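Local coordinates for electron transfer flavoprotein, alpha subunit (Thermotoga maritima, PDB 7KOE) that probably carries electrons through bound flavin-adenine dinucleotide as the alpha subunit of an electron transfer flavoprotein complex that also holds a ferredoxin-like protein, at residues G218-F228 with A247-S255; I130-M138 with T150-A161. All blocks are in the same frame, centred on the assembly; numbering follows the deposited sequence.

Contact 1 (G218-F228 with A247-S255); sequences GGKGVGGPEGF and AAVKAGWIS. With FAD (flavin-adenine dinucleotide), chain J.
The indole of Trp-253 slides under the glycine-rich loop of 218-228. On one of its faces lie Val-222 O and Gly-224 N, both set toward the rim, and Gly-224 CA makes a CH-pi contact 3.9 Å from the centroid of the five-membered ring. Ala-251 CB covers the opposite face, while Lys-220 N meets the edge in the ring plane. At the pyrrole end Pro-225 CD touches Trp-253 CD1 at 3.6 Å, the two side chains crossing at about a right angle.

The Phe-228 ring is sandwiched as well. Ile-254 CD1 sits 3.5 Å from its centroid, almost on the ring normal (8° off), and Val-222 CG1 covers the other face over the centre. Ile-254 reaches there because CG1 stands anti to the carbonyl carbon and the chain then runs out extended (chi2 172°). Trp-253 CB and Ala-248 CB close in on the edge of the phenyl ring.

Flavin-adenine dinucleotide lies alongside: Ala-247 CB packs 3.3 Å from FAD O5', and Lys-220 CG comes equally near FAD O1A. The lysine's NZ forms a salt bridge with Glu-55 of the ferredoxin-like protein chain.

A Schellman motif at Gly-252 turns the chain after helix 246-249 toward Trp-253. The contact thus packs the end of that helix, with Trp-253 and Ile-254 just after the turn, against the loop joining strand 214-218 to helix 227-237; Ile-254 also touches Ala-244 of strand 241-244.

Contact 2 (I130-M138 with T150-A161); sequences IPDKKLLAM and TIMCPDHRPQMA
Met-138, which buries more surface here than any other residue, lays its side chain across the chain of 150-161. The bend at chi3 (-94°) brings CE back to within 3.3 Å of Ile-151 O and beside Cys-153, while SD rests 3.7 Å from Ala-161 CB. Its backbone pairs with Ile-151 through two hydrogen bonds, N to O and O to N, each 3.0 Å long.

Met-152 extends over the other face of the hairpin, its CE against Ala-137 CB, and reaches tip to tip toward Ile-130, SD against CD1 and CE against CG2. Leu-135 comes next: CD1 packs on Pro-154, and CD2 lies near Pro-154 O, Arg-157 NH2 and Gln-159 NE2.

Gln-159 OE1 accepts Leu-136 N at 3.0 Å, in the carbonyl plane on a lone pair, while its NE2 lies over the centre of the Arg-157 guanidinium. A leucine here would probably leave Leu-136 N, in a buried residue, without its acceptor.

The contact ties hairpin 137-142/147-152 to strand 160-163 of the parallel sheet. Met-138 and Ile-151 both touch Thr-121 of strand 120-124, the Ile-151 side chain also touches a bound flavin-adenine dinucleotide, and residues 150-152 continue the hairpin sheet onto an antiparallel strand of the neighbouring electron transfer flavoprotein chain.

Overall arrangement
Contact 2 comes first along the chain and closes before contact 1 opens. Their centres are about 48 Å apart and their nearest atoms about 33 Å, on opposite sides of the chain's centre, so neither touches the other. They share no sheet. Contact 2 lies in the electron transfer flavoprotein domain, joining a two-stranded hairpin to the seven-stranded parallel sheet; contact 1 belongs to the FAD-binding domain, in the loop that leaves strand 214-218 and beside the outermost strand 241-244 of its five-stranded parallel sheet. Residues 219-221 and Ala-247 line one flavin site, Ile-151 the other. The two contacts thus belong to different flavin sites of one subunit, and each lies beside a different partner chain.

Contact 1 (G218-F228 with A247-S255)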
loop_
_atom_site.group_PDB
_atom_site.type_symbol
_atom_site.label_atom_id
_atom_site.label_comp_id
_atom_site.label_asym_id
_atom_site.label_seq_id
_atom_site.Cartn_x
_atom_site.Cartn_y
_atom_site.Cartn_z
ATOM N N GLY B 218 -5.479 -24.718 -42.844
ATOM C CA GLY B 218 -4.313 -25.509 -42.510
ATOM C C GLY B 218 -3.028 -24.777 -42.804
ATOM O O GLY B 218 -3.009 -23.770 -43.516
ATOM N N GLY B 219 -1.945 -25.299 -42.237
ATOM C CA GLY B 219 -0.621 -24.790 -42.522
ATOM C C GLY B 219 0.461 -25.619 -41.872
ATOM O O GLY B 219 0.338 -25.978 -40.701
ATOM N N LYS B 220 1.465 -26.019 -42.662
ATOM C CA LYS B 220 2.707 -26.705 -42.280
ATOM C C LYS B 220 2.471 -28.158 -41.845
ATOM O O LYS B 220 3.403 -28.970 -41.824
ATOM C CB LYS B 220 3.452 -25.881 -41.207
ATOM C CG LYS B 220 4.852 -26.349 -40.818
ATOM C CD LYS B 220 5.779 -26.383 -42.014
ATOM C CE LYS B 220 6.077 -24.992 -42.522
ATOM N NZ LYS B 220 6.917 -24.267 -41.543
ATOM N N GLY B 221 1.218 -28.537 -41.601
ATOM C CA GLY B 221 0.875 -29.946 -41.566
ATOM C C GLY B 221 0.242 -30.372 -42.870
ATOM O O GLY B 221 0.120 -31.563 -43.163
ATOM N N VAL B 222 -0.164 -29.395 -43.671
ATOM C CA VAL B 222 -0.615 -29.593 -45.036
ATOM C C VAL B 222 0.626 -29.595 -45.915
ATOM O O VAL B 222 0.980 -28.565 -46.497
ATOM C CB VAL B 222 -1.586 -28.472 -45.443
ATOM C CG1 VAL B 222 -2.265 -28.791 -46.724
ATOM C CG2 VAL B 222 -2.602 -28.239 -44.355
ATOM N N GLY B 223 1.299 -30.740 -46.009
ATOM C CA GLY B 223 2.575 -30.804 -46.696
ATOM C C GLY B 223 2.478 -30.564 -48.188
ATOM O O GLY B 223 2.023 -31.427 -48.945
ATOM N N GLY B 224 2.914 -29.382 -48.617
ATOM C CA GLY B 224 2.760 -28.961 -49.987
ATOM C C GLY B 224 1.359 -28.465 -50.278
ATOM O O GLY B 224 0.464 -28.534 -49.431
ATOM N N PRO B 225 1.140 -27.945 -51.490
ATOM C CA PRO B 225 -0.221 -27.558 -51.888
ATOM C C PRO B 225 -1.069 -28.723 -52.363
ATOM O O PRO B 225 -2.228 -28.507 -52.738
ATOM C CB PRO B 225 0.020 -26.552 -53.015
ATOM C CG PRO B 225 1.301 -26.982 -53.614
ATOM C CD PRO B 225 2.136 -27.573 -52.507
ATOM N N GLU B 226 -0.527 -29.944 -52.372
ATOM C CA GLU B 226 -1.322 -31.114 -52.723
ATOM C C GLU B 226 -2.344 -31.436 -51.645
ATOM O O GLU B 226 -3.428 -31.947 -51.953
ATOM C CB GLU B 226 -0.413 -32.319 -52.957
ATOM C CG GLU B 226 0.616 -32.119 -54.050
ATOM C CD GLU B 226 0.239 -32.829 -55.333
ATOM O OE1 GLU B 226 1.152 -33.247 -56.075
ATOM O OE2 GLU B 226 -0.972 -32.966 -55.601
ATOM N N GLY B 227 -2.025 -31.152 -50.385
ATOM C CA GLY B 227 -2.975 -31.381 -49.319
ATOM C C GLY B 227 -4.066 -30.340 -49.221
ATOM O O GLY B 227 -5.059 -30.578 -48.528
ATOM N N PHE B 228 -3.895 -29.186 -49.861
ATOM C CA PHE B 228 -4.915 -28.150 -49.812
ATOM C C PHE B 228 -6.036 -28.388 -50.808
ATOM O O PHE B 228 -7.086 -27.745 -50.703
ATOM C CB PHE B 228 -4.293 -26.774 -50.047
ATOM C CG PHE B 228 -3.720 -26.161 -48.807
ATOM C CD1 PHE B 228 -4.500 -26.010 -47.677
ATOM C CD2 PHE B 228 -2.403 -25.746 -48.764
ATOM C CE1 PHE B 228 -3.980 -25.457 -46.530
ATOM C CE2 PHE B 228 -1.882 -25.190 -47.616
ATOM C CZ PHE B 228 -2.673 -25.046 -46.502
ATOM N N ALA B 247 2.207 -19.944 -41.933
ATOM C CA ALA B 247 3.158 -20.966 -42.349
ATOM C C ALA B 247 2.755 -21.684 -43.629
ATOM O O ALA B 247 3.568 -22.433 -44.179
ATOM C CB ALA B 247 3.352 -21.995 -41.236
ATOM N N ALA B 248 1.529 -21.490 -44.108
ATOM C CA ALA B 248 1.106 -21.954 -45.420
ATOM C C ALA B 248 1.187 -20.869 -46.479
ATOM O O ALA B 248 1.522 -21.158 -47.629
ATOM C CB ALA B 248 -0.325 -22.483 -45.360
ATOM N N VAL B 249 0.875 -19.626 -46.114
ATOM C CA VAL B 249 0.960 -18.519 -47.059
ATOM C C VAL B 249 2.417 -18.193 -47.371
ATOM O O VAL B 249 2.788 -17.995 -48.536
ATOM C CB VAL B 249 0.199 -17.308 -46.496
ATOM C CG1 VAL B 249 0.588 -16.034 -47.207
ATOM C CG2 VAL B 249 -1.286 -17.534 -46.612
ATOM N N LYS B 250 3.268 -18.164 -46.341
ATOM C CA LYS B 250 4.685 -17.863 -46.519
ATOM C C LYS B 250 5.398 -18.959 -47.297
ATOM O O LYS B 250 6.372 -18.683 -48.005
ATOM C CB LYS B 250 5.335 -17.656 -45.152
ATOM C CG LYS B 250 6.762 -17.159 -45.131
ATOM C CD LYS B 250 7.251 -17.126 -43.695
ATOM C CE LYS B 250 7.252 -18.528 -43.107
ATOM N NZ LYS B 250 7.576 -18.548 -41.662
ATOM N N ALA B 251 4.913 -20.196 -47.210
ATOM C CA ALA B 251 5.424 -21.275 -48.044
ATOM C C ALA B 251 4.854 -21.250 -49.456
ATOM O O ALA B 251 5.227 -22.099 -50.271
ATOM C CB ALA B 251 5.136 -22.626 -47.389
ATOM N N GLY B 252 3.968 -20.305 -49.763
ATOM C CA GLY B 252 3.449 -20.150 -51.105
ATOM C C GLY B 252 2.410 -21.164 -51.507
ATOM O O GLY B 252 2.169 -21.345 -52.703
ATOM N N TRP B 253 1.776 -21.829 -50.545
ATOM C CA TRP B 253 0.833 -22.884 -50.887
ATOM C C TRP B 253 -0.516 -22.322 -51.317
ATOM O O TRP B 253 -1.078 -22.775 -52.318
ATOM C CB TRP B 253 0.679 -23.840 -49.713
ATOM C CG TRP B 253 1.936 -24.582 -49.411
ATOM C CD1 TRP B 253 2.951 -24.854 -50.276
ATOM C CD2 TRP B 253 2.319 -25.145 -48.155
ATOM N NE1 TRP B 253 3.944 -25.554 -49.638
ATOM C CE2 TRP B 253 3.578 -25.746 -48.333
ATOM C CE3 TRP B 253 1.719 -25.203 -46.898
ATOM C CZ2 TRP B 253 4.247 -26.392 -47.299
ATOM C CZ3 TRP B 253 2.385 -25.837 -45.874
ATOM C CH2 TRP B 253 3.632 -26.430 -46.080
ATOM N N ILE B 254 -1.065 -21.352 -50.584
ATOM C CA ILE B 254 -2.280 -20.691 -51.046
ATOM C C ILE B 254 -1.936 -19.208 -51.155
ATOM O O ILE B 254 -0.869 -18.777 -50.707
ATOM C CB ILE B 254 -3.480 -20.917 -50.105
ATOM C CG1 ILE B 254 -3.514 -22.338 -49.570
ATOM C CG2 ILE B 254 -4.801 -20.842 -50.875
ATOM C CD1 ILE B 254 -4.559 -22.528 -48.513
ATOM N N SER B 255 -2.824 -18.425 -51.752
ATOM C CA SER B 255 -2.720 -16.978 -51.825
ATOM C C SER B 255 -2.823 -16.376 -50.432
ATOM O O SER B 255 -3.422 -16.959 -49.528
ATOM C CB SER B 255 -3.818 -16.450 -52.749
ATOM O OG SER B 255 -4.101 -15.081 -52.522
HETATM P PA FAD J . 3.394 -24.740 -37.246
HETATM O O1A FAD J . 4.678 -25.311 -37.701
HETATM O O2A FAD J . 3.508 -23.931 -35.964
HETATM O O5B FAD J . 2.332 -25.847 -37.144
HETATM C C5B FAD J . 2.626 -27.201 -37.539
HETATM C C4B FAD J . 1.676 -28.126 -36.827
HETATM O O4B FAD J . 1.225 -29.151 -37.741
HETATM C C3B FAD J . 2.262 -28.852 -35.617
HETATM O O3B FAD J . 1.332 -28.870 -34.541
HETATM C C2B FAD J . 2.536 -30.255 -36.160
HETATM O O2B FAD J . 2.461 -31.246 -35.144
HETATM C C1B FAD J . 1.378 -30.412 -37.136
HETATM N N9A FAD J . 1.597 -31.407 -38.178
HETATM C C8A FAD J . 2.795 -31.791 -38.718
HETATM N N7A FAD J . 2.694 -32.717 -39.641
HETATM C C5A FAD J . 1.331 -32.962 -39.710
HETATM C C6A FAD J . 0.561 -33.840 -40.498
HETATM N N6A FAD J . 1.079 -34.672 -41.406
HETATM N N1A FAD J . -0.778 -33.835 -40.317
HETATM C C2A FAD J . -1.303 -33.005 -39.413
HETATM N N3A FAD J . -0.679 -32.134 -38.618
HETATM C C4A FAD J . 0.644 -32.163 -38.814
HETATM N N1 FAD J . -0.062 -16.749 -38.296
HETATM C C2 FAD J . -1.262 -16.907 -38.917
HETATM O O2 FAD J . -1.672 -18.019 -39.233
HETATM N N3 FAD J . -2.042 -15.811 -39.190
HETATM C C4 FAD J . -1.736 -14.519 -38.895
HETATM O O4 FAD J . -2.512 -13.614 -39.191
HETATM C C4X FAD J . -0.458 -14.354 -38.248
HETATM N N5 FAD J . -0.096 -13.166 -37.938
HETATM C C5X FAD J . 1.117 -12.998 -37.319
HETATM C C6 FAD J . 1.514 -11.713 -36.984
HETATM C C7 FAD J . 2.729 -11.486 -36.355
HETATM C C7M FAD J . 3.125 -10.078 -36.008
HETATM C C8 FAD J . 3.566 -12.571 -36.052
HETATM C C8M FAD J . 4.879 -12.365 -35.364
HETATM C C9 FAD J . 3.172 -13.860 -36.386
HETATM C C9A FAD J . 1.957 -14.077 -37.019
HETATM N N10 FAD J . 1.511 -15.367 -37.351
HETATM C C10 FAD J . 0.313 -15.539 -37.990
HETATM C "C1'" FAD J . 2.366 -16.538 -37.108
HETATM C "C2'" FAD J . 2.056 -17.289 -35.822
HETATM O "O2'" FAD J . 2.700 -16.661 -34.713
HETATM C "C3'" FAD J . 2.580 -18.717 -35.957
HETATM O "O3'" FAD J . 4.000 -18.672 -36.034
HETATM C "C4'" FAD J . 2.054 -19.451 -37.188
HETATM O "O4'" FAD J . 0.628 -19.414 -37.198
HETATM C "C5'" FAD J . 2.518 -20.887 -37.266
HETATM O "O5'" FAD J . 1.793 -21.546 -38.324
HETATM P P FAD J . 1.406 -23.064 -38.227
HETATM O O1P FAD J . 0.572 -23.385 -39.468
HETATM O O2P FAD J . 0.801 -23.378 -36.945
HETATM O O3P FAD J . 2.791 -23.793 -38.362
#

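Contact 2 (I130-M138 with T150-A161)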
loop_
_atom_site.group_PDB
_atom_site.type_symbol
_atom_site.label_atom_id
_atom_site.label_comp_id
_atom_site.label_asym_id
_atom_site.label_seq_id
_atom_site.Cartn_x
_atom_site.Cartn_y
_atom_site.Cartn_z
ATOM N N ILE B 130 -34.260 -6.523 -18.275
ATOM C CA ILE B 130 -34.029 -6.168 -16.877
ATOM C C ILE B 130 -35.384 -5.901 -16.226
ATOM O O ILE B 130 -36.305 -5.407 -16.893
ATOM C CB ILE B 130 -33.067 -4.972 -16.750
ATOM C CG1 ILE B 130 -33.598 -3.742 -17.488
ATOM C CG2 ILE B 130 -31.688 -5.350 -17.255
ATOM C CD1 ILE B 130 -32.842 -2.478 -17.175
ATOM N N PRO B 131 -35.572 -6.239 -14.948
ATOM C CA PRO B 131 -36.907 -6.142 -14.345
ATOM C C PRO B 131 -37.293 -4.761 -13.839
ATOM O O PRO B 131 -38.420 -4.599 -13.360
ATOM C CB PRO B 131 -36.815 -7.138 -13.183
ATOM C CG PRO B 131 -35.394 -7.072 -12.776
ATOM C CD PRO B 131 -34.619 -6.919 -14.052
ATOM N N ASP B 132 -36.415 -3.762 -13.925
ATOM C CA ASP B 132 -36.719 -2.471 -13.313
ATOM C C ASP B 132 -37.636 -1.627 -14.192
ATOM O O ASP B 132 -38.764 -1.309 -13.802
ATOM C CB ASP B 132 -35.423 -1.719 -13.006
ATOM C CG ASP B 132 -34.414 -2.582 -12.283
ATOM O OD1 ASP B 132 -34.626 -2.871 -11.088
ATOM O OD2 ASP B 132 -33.412 -2.976 -12.913
ATOM N N LYS B 133 -37.172 -1.250 -15.384
ATOM C CA LYS B 133 -37.977 -0.457 -16.305
ATOM C C LYS B 133 -38.256 -1.253 -17.577
ATOM O O LYS B 133 -38.529 -0.673 -18.633
ATOM C CB LYS B 133 -37.276 0.883 -16.584
ATOM C CG LYS B 133 -38.180 2.084 -16.958
ATOM C CD LYS B 133 -38.181 2.464 -18.437
ATOM C CE LYS B 133 -39.061 3.672 -18.687
ATOM N NZ LYS B 133 -39.116 4.063 -20.120
ATOM N N LYS B 134 -38.171 -2.588 -17.475
ATOM C CA LYS B 134 -38.533 -3.537 -18.536
ATOM C C LYS B 134 -37.675 -3.350 -19.788
ATOM O O LYS B 134 -38.122 -3.594 -20.910
ATOM C CB LYS B 134 -40.025 -3.453 -18.879
ATOM C CG LYS B 134 -40.977 -3.719 -17.723
ATOM C CD LYS B 134 -40.976 -5.172 -17.280
ATOM C CE LYS B 134 -42.034 -5.390 -16.212
ATOM N NZ LYS B 134 -42.094 -6.792 -15.734
ATOM N N LEU B 135 -36.433 -2.919 -19.599
ATOM C CA LEU B 135 -35.574 -2.545 -20.711
ATOM C C LEU B 135 -34.796 -3.745 -21.235
ATOM O O LEU B 135 -34.543 -4.716 -20.520
ATOM C CB LEU B 135 -34.604 -1.440 -20.296
ATOM C CG LEU B 135 -35.246 -0.154 -19.787
ATOM C CD1 LEU B 135 -34.185 0.820 -19.318
ATOM C CD2 LEU B 135 -36.093 0.459 -20.878
ATOM N N LEU B 136 -34.410 -3.657 -22.504
ATOM C CA LEU B 136 -33.667 -4.717 -23.173
ATOM C C LEU B 136 -32.173 -4.467 -23.008
ATOM O O LEU B 136 -31.671 -3.403 -23.384
ATOM C CB LEU B 136 -34.047 -4.781 -24.651
ATOM C CG LEU B 136 -33.407 -5.887 -25.486
ATOM C CD1 LEU B 136 -33.681 -7.248 -24.888
ATOM C CD2 LEU B 136 -33.906 -5.823 -26.912
ATOM N N ALA B 137 -31.469 -5.443 -22.439
ATOM C CA ALA B 137 -30.023 -5.361 -22.243
ATOM C C ALA B 137 -29.352 -6.043 -23.426
ATOM O O ALA B 137 -29.236 -7.269 -23.468
ATOM C CB ALA B 137 -29.618 -6.007 -20.924
ATOM N N MET B 138 -28.899 -5.243 -24.385
ATOM C CA MET B 138 -28.353 -5.749 -25.643
ATOM C C MET B 138 -26.845 -5.905 -25.495
ATOM O O MET B 138 -26.085 -4.944 -25.608
ATOM C CB MET B 138 -28.724 -4.811 -26.784
ATOM C CG MET B 138 -30.196 -4.435 -26.790
ATOM S SD MET B 138 -30.599 -2.928 -27.685
ATOM C CE MET B 138 -30.559 -1.721 -26.369
ATOM N N THR B 150 -22.460 -4.420 -22.767
ATOM C CA THR B 150 -23.899 -4.437 -22.543
ATOM C C THR B 150 -24.427 -3.018 -22.693
ATOM O O THR B 150 -23.986 -2.111 -21.982
ATOM C CB THR B 150 -24.228 -4.986 -21.155
ATOM O OG1 THR B 150 -23.476 -6.183 -20.922
ATOM C CG2 THR B 150 -25.705 -5.292 -21.039
ATOM N N ILE B 151 -25.366 -2.826 -23.614
ATOM C CA ILE B 151 -25.868 -1.505 -23.968
ATOM C C ILE B 151 -27.377 -1.496 -23.767
ATOM O O ILE B 151 -28.073 -2.399 -24.244
ATOM C CB ILE B 151 -25.508 -1.124 -25.420
ATOM C CG1 ILE B 151 -24.001 -0.948 -25.599
ATOM C CG2 ILE B 151 -26.162 0.153 -25.819
ATOM C CD1 ILE B 151 -23.292 -2.146 -26.144
ATOM N N MET B 152 -27.881 -0.484 -23.061
ATOM C CA MET B 152 -29.305 -0.336 -22.789
ATOM C C MET B 152 -29.805 0.979 -23.367
ATOM O O MET B 152 -29.150 2.014 -23.216
ATOM C CB MET B 152 -29.580 -0.379 -21.285
ATOM C CG MET B 152 -29.599 -1.773 -20.689
ATOM S SD MET B 152 -29.652 -1.735 -18.889
ATOM C CE MET B 152 -28.796 -3.254 -18.480
ATOM N N CYS B 153 -30.963 0.933 -24.027
ATOM C CA CYS B 153 -31.641 2.135 -24.490
ATOM C C CYS B 153 -32.763 2.464 -23.520
ATOM O O CYS B 153 -33.786 1.762 -23.516
ATOM C CB CYS B 153 -32.196 1.936 -25.898
ATOM S SG CYS B 153 -32.730 3.454 -26.713
ATOM N N PRO B 154 -32.623 3.490 -22.671
ATOM C CA PRO B 154 -33.638 3.746 -21.638
ATOM C C PRO B 154 -34.989 4.244 -22.137
ATOM O O PRO B 154 -36.017 3.665 -21.777
ATOM C CB PRO B 154 -32.965 4.797 -20.746
ATOM C CG PRO B 154 -31.907 5.408 -21.589
ATOM C CD PRO B 154 -31.424 4.320 -22.481
ATOM N N ASP B 155 -35.026 5.296 -22.957
ATOM C CA ASP B 155 -36.281 5.996 -23.194
ATOM C C ASP B 155 -36.729 6.069 -24.646
ATOM O O ASP B 155 -37.934 6.194 -24.883
ATOM C CB ASP B 155 -36.210 7.429 -22.644
ATOM C CG ASP B 155 -35.021 8.193 -23.171
ATOM O OD1 ASP B 155 -33.881 7.757 -22.920
ATOM O OD2 ASP B 155 -35.227 9.228 -23.835
ATOM N N HIS B 156 -35.821 6.009 -25.613
ATOM C CA HIS B 156 -36.220 6.125 -27.008
ATOM C C HIS B 156 -36.870 4.834 -27.485
ATOM O O HIS B 156 -36.492 3.739 -27.062
ATOM C CB HIS B 156 -35.017 6.468 -27.882
ATOM C CG HIS B 156 -34.641 7.914 -27.838
ATOM N ND1 HIS B 156 -33.947 8.469 -26.784
ATOM C CD2 HIS B 156 -34.871 8.924 -28.710
ATOM C CE1 HIS B 156 -33.760 9.757 -27.013
ATOM N NE2 HIS B 156 -34.311 10.057 -28.175
ATOM N N ARG B 157 -37.862 4.971 -28.363
ATOM C CA ARG B 157 -38.640 3.835 -28.824
ATOM C C ARG B 157 -38.715 3.809 -30.345
ATOM O O ARG B 157 -38.921 4.854 -30.974
ATOM C CB ARG B 157 -40.056 3.872 -28.237
ATOM C CG ARG B 157 -40.110 3.536 -26.762
ATOM C CD ARG B 157 -39.445 2.204 -26.481
ATOM N NE ARG B 157 -39.346 1.945 -25.050
ATOM C CZ ARG B 157 -38.295 2.269 -24.306
ATOM N NH1 ARG B 157 -37.248 2.863 -24.858
ATOM N NH2 ARG B 157 -38.291 1.995 -23.010
ATOM N N PRO B 158 -38.560 2.630 -30.969
ATOM C CA PRO B 158 -38.319 1.322 -30.352
ATOM C C PRO B 158 -36.859 1.064 -30.014
ATOM O O PRO B 158 -35.973 1.679 -30.599
ATOM C CB PRO B 158 -38.788 0.348 -31.428
ATOM C CG PRO B 158 -38.523 1.055 -32.691
ATOM C CD PRO B 158 -38.751 2.514 -32.424
ATOM N N GLN B 159 -36.614 0.163 -29.065
ATOM C CA GLN B 159 -35.258 -0.282 -28.756
ATOM C C GLN B 159 -34.848 -1.292 -29.819
ATOM O O GLN B 159 -34.959 -2.508 -29.646
ATOM C CB GLN B 159 -35.184 -0.886 -27.361
ATOM C CG GLN B 159 -35.929 -0.113 -26.297
ATOM C CD GLN B 159 -35.955 -0.848 -24.977
ATOM O OE1 GLN B 159 -35.021 -1.572 -24.639
ATOM N NE2 GLN B 159 -37.029 -0.672 -24.224
ATOM N N MET B 160 -34.379 -0.767 -30.948
ATOM C CA MET B 160 -33.922 -1.616 -32.038
ATOM C C MET B 160 -32.638 -2.329 -31.648
ATOM O O MET B 160 -31.820 -1.801 -30.893
ATOM C CB MET B 160 -33.694 -0.787 -33.296
ATOM C CG MET B 160 -34.848 0.105 -33.669
ATOM S SD MET B 160 -34.716 0.690 -35.361
ATOM C CE MET B 160 -34.267 -0.826 -36.198
ATOM N N ALA B 161 -32.469 -3.545 -32.156
ATOM C CA ALA B 161 -31.317 -4.364 -31.799
ATOM C C ALA B 161 -31.074 -5.351 -32.926
ATOM O O ALA B 161 -31.859 -6.283 -33.108
ATOM C CB ALA B 161 -31.547 -5.097 -30.483
#